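Side-chain contact in malic enzyme (Entamoeba histolytica, PDB 3NV9), which probably catalyses the oxidative decarboxylation of malate to pyruvate with a nicotinamide adenine dinucleotide cofactor, NAD or NADP, as hydride acceptor: residues Y442-A445 with E446-K450. Residues are numbered along the deposited sequence; the frame is centred on the assembly and turned at random.
Sequences YDIA and EHDIK
Glu446 and Tyr442, one helical turn apart, meet through a carboxylate placed at the rim of a phenol ring. Glu446 OE1 lies 3.6 Å from Tyr442 CE2, near the ring plane, an approach that sets the oxygen against the edge rather than over the pi face; the carboxylate plane stands 78° from the ring plane. Both side chains leave the backbone with CG anti to N (chi1 -174° for Tyr442, 173° for Glu446), and the glutamate runs on extended beyond CG, which carries its carboxylate out beside the phenol. Its other oxygen, OE2, lies 3.9 Å from Tyr442 OH, too long for a hydrogen bond; the glutamate crosses the ring obliquely at its CE2 edge. A water donates to Asp443 O and, weakly, to Glu446 OE1, a loose bridge from the backbone to the carboxylate.

The frame is a regular alpha-helix, part of helix 438-461, as four successive i to i+4 bonds attest: Glu446 N to Tyr442 O (2.8 Å), then His447 to Asp443, Asp448 to Ile444 and Ile449 to Ala445. Ala445 packs on the inner face, where its CB is 4.4 Å from Ile449 CD1. In that isoleucine CG1 lies beside the backbone N, anti to the carbonyl carbon, and the arm runs on extended, which brings CD1 to 3.3 Å from Ala445 O. The surrounding fold closes over this face: Ala445 rests on Ala418 of helix 413-428 and on Lys368 and Ile372 of helix 363-372, while Tyr442 and Ile449 both reach Pro415. Asp448 OD2 forms a salt bridge with Lys368 of the same helix 363-372, and OD1 accepts a weak bond from His447 ND1 at 3.5 Å.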
ATOM      1  N   TYR A 442      -1.144 -10.127 -24.118  1.00 25.02           N
ATOM      2  CA  TYR A 442      -2.556 -10.399 -23.892  1.00 23.88           C
ATOM      3  C   TYR A 442      -2.692 -11.505 -22.898  1.00 23.89           C
ATOM      4  O   TYR A 442      -3.466 -11.380 -21.913  1.00 23.54           O
ATOM      5  CB  TYR A 442      -3.310 -10.711 -25.225  1.00 23.23           C
ATOM      6  CG  TYR A 442      -4.829 -10.857 -25.040  1.00 24.01           C
ATOM      7  CD1 TYR A 442      -5.727  -9.801 -25.356  1.00 21.60           C
ATOM      8  CD2 TYR A 442      -5.356 -12.046 -24.542  1.00 22.73           C
ATOM      9  CE1 TYR A 442      -7.081  -9.945 -25.196  1.00 21.03           C
ATOM     10  CE2 TYR A 442      -6.715 -12.199 -24.354  1.00 22.73           C
ATOM     11  CZ  TYR A 442      -7.549 -11.157 -24.670  1.00 24.49           C
ATOM     12  OH  TYR A 442      -8.860 -11.382 -24.452  1.00 25.35           O
ATOM     13  N   ASP A 443      -1.939 -12.591 -23.119  1.00 24.10           N
ATOM     14  CA  ASP A 443      -2.045 -13.787 -22.249  1.00 23.48           C
ATOM     15  C   ASP A 443      -1.728 -13.471 -20.768  1.00 23.35           C
ATOM     16  O   ASP A 443      -2.399 -13.979 -19.832  1.00 23.10           O
ATOM     17  CB  ASP A 443      -1.049 -14.847 -22.689  1.00 24.55           C
ATOM     18  CG  ASP A 443      -1.458 -15.588 -23.985  1.00 27.09           C
ATOM     19  OD1 ASP A 443      -2.615 -15.456 -24.438  1.00 25.40           O
ATOM     20  OD2 ASP A 443      -0.576 -16.350 -24.497  1.00 28.55           O
ATOM     21  N   ILE A 444      -0.705 -12.647 -20.556  1.00 21.38           N
ATOM     22  CA  ILE A 444      -0.283 -12.305 -19.204  1.00 21.90           C
ATOM     23  C   ILE A 444      -1.357 -11.441 -18.555  1.00 22.10           C
ATOM     24  O   ILE A 444      -1.653 -11.578 -17.372  1.00 24.25           O
ATOM     25  CB  ILE A 444       1.068 -11.548 -19.264  1.00 22.03           C
ATOM     26  CG1 ILE A 444       2.167 -12.450 -19.836  1.00 20.33           C
ATOM     27  CG2 ILE A 444       1.484 -10.971 -17.897  1.00 21.43           C
ATOM     28  CD1 ILE A 444       3.552 -11.717 -20.094  1.00 18.60           C
ATOM     29  N   ALA A 445      -1.959 -10.565 -19.336  1.00 21.87           N
ATOM     30  CA  ALA A 445      -2.916  -9.614 -18.780  1.00 21.71           C
ATOM     31  C   ALA A 445      -4.161 -10.391 -18.439  1.00 21.87           C
ATOM     32  O   ALA A 445      -4.706 -10.259 -17.349  1.00 20.76           O
ATOM     33  CB  ALA A 445      -3.219  -8.510 -19.787  1.00 21.03           C
ATOM     34  N   GLU A 446      -4.594 -11.228 -19.383  1.00 22.25           N
ATOM     35  CA  GLU A 446      -5.827 -11.939 -19.219  1.00 23.07           C
ATOM     36  C   GLU A 446      -5.734 -12.890 -18.034  1.00 22.56           C
ATOM     37  O   GLU A 446      -6.683 -13.009 -17.257  1.00 21.68           O
ATOM     38  CB  GLU A 446      -6.177 -12.734 -20.468  1.00 24.45           C
ATOM     39  CG  GLU A 446      -7.384 -13.595 -20.205  1.00 30.05           C
ATOM     40  CD  GLU A 446      -7.784 -14.335 -21.431  1.00 40.45           C
ATOM     41  OE1 GLU A 446      -6.879 -14.981 -22.029  1.00 44.98           O
ATOM     42  OE2 GLU A 446      -8.986 -14.259 -21.798  1.00 44.51           O
ATOM     43  N   HIS A 447      -4.579 -13.547 -17.896  1.00 22.02           N
ATOM     44  CA  HIS A 447      -4.387 -14.490 -16.821  1.00 21.97           C
ATOM     45  C   HIS A 447      -4.417 -13.778 -15.469  1.00 21.68           C
ATOM     46  O   HIS A 447      -5.038 -14.275 -14.521  1.00 22.78           O
ATOM     47  CB  HIS A 447      -3.068 -15.244 -16.990  1.00 22.46           C
ATOM     48  CG  HIS A 447      -2.712 -16.094 -15.807  1.00 24.26           C
ATOM     49  ND1 HIS A 447      -1.729 -15.733 -14.902  1.00 29.59           N
ATOM     50  CD2 HIS A 447      -3.235 -17.263 -15.348  1.00 21.61           C
ATOM     51  CE1 HIS A 447      -1.638 -16.665 -13.954  1.00 27.74           C
ATOM     52  NE2 HIS A 447      -2.541 -17.599 -14.198  1.00 22.42           N
ATOM     53  N   ASP A 448      -3.771 -12.613 -15.374  1.00 21.48           N
ATOM     54  CA  ASP A 448      -3.806 -11.827 -14.126  1.00 23.34           C
ATOM     55  C   ASP A 448      -5.209 -11.293 -13.690  1.00 22.55           C
ATOM     56  O   ASP A 448      -5.575 -11.360 -12.521  1.00 23.13           O
ATOM     57  CB  ASP A 448      -2.770 -10.690 -14.166  1.00 23.96           C
ATOM     58  CG  ASP A 448      -1.319 -11.193 -14.119  1.00 27.21           C
ATOM     59  OD1 ASP A 448      -1.058 -12.424 -14.037  1.00 30.90           O
ATOM     60  OD2 ASP A 448      -0.425 -10.334 -14.161  1.00 28.05           O
ATOM     61  N   ILE A 449      -5.961 -10.812 -14.652  1.00 22.12           N
ATOM     62  CA  ILE A 449      -7.244 -10.183 -14.452  1.00 23.45           C
ATOM     63  C   ILE A 449      -8.242 -11.271 -14.058  1.00 25.19           C
ATOM     64  O   ILE A 449      -8.929 -11.129 -13.044  1.00 26.18           O
ATOM     65  CB  ILE A 449      -7.647  -9.453 -15.771  1.00 22.33           C
ATOM     66  CG1 ILE A 449      -6.782  -8.200 -15.937  1.00 20.68           C
ATOM     67  CG2 ILE A 449      -9.112  -9.131 -15.818  1.00 22.71           C
ATOM     68  CD1 ILE A 449      -6.743  -7.653 -17.328  1.00 15.52           C
ATOM     69  N   LYS A 450      -8.259 -12.371 -14.819  1.00 25.46           N
ATOM     70  CA  LYS A 450      -9.014 -13.598 -14.467  1.00 26.80           C
ATOM     71  C   LYS A 450      -8.699 -14.177 -13.075  1.00 25.44           C
ATOM     72  O   LYS A 450      -9.598 -14.531 -12.337  1.00 25.45           O
ATOM     73  CB  LYS A 450      -8.795 -14.670 -15.573  1.00 27.67           C
ATOM     74  CG  LYS A 450      -9.401 -16.064 -15.298  1.00 33.94           C
ATOM     75  CD  LYS A 450      -8.946 -17.098 -16.414  1.00 38.89           C
ATOM     76  CE  LYS A 450      -8.587 -18.494 -15.853  1.00 43.02           C
ATOM     77  NZ  LYS A 450      -7.316 -18.435 -14.984  1.00 45.07           N
TER
HETATM   78  O   HOH W   1      -4.012 -16.118 -20.386  1.00 27.42           O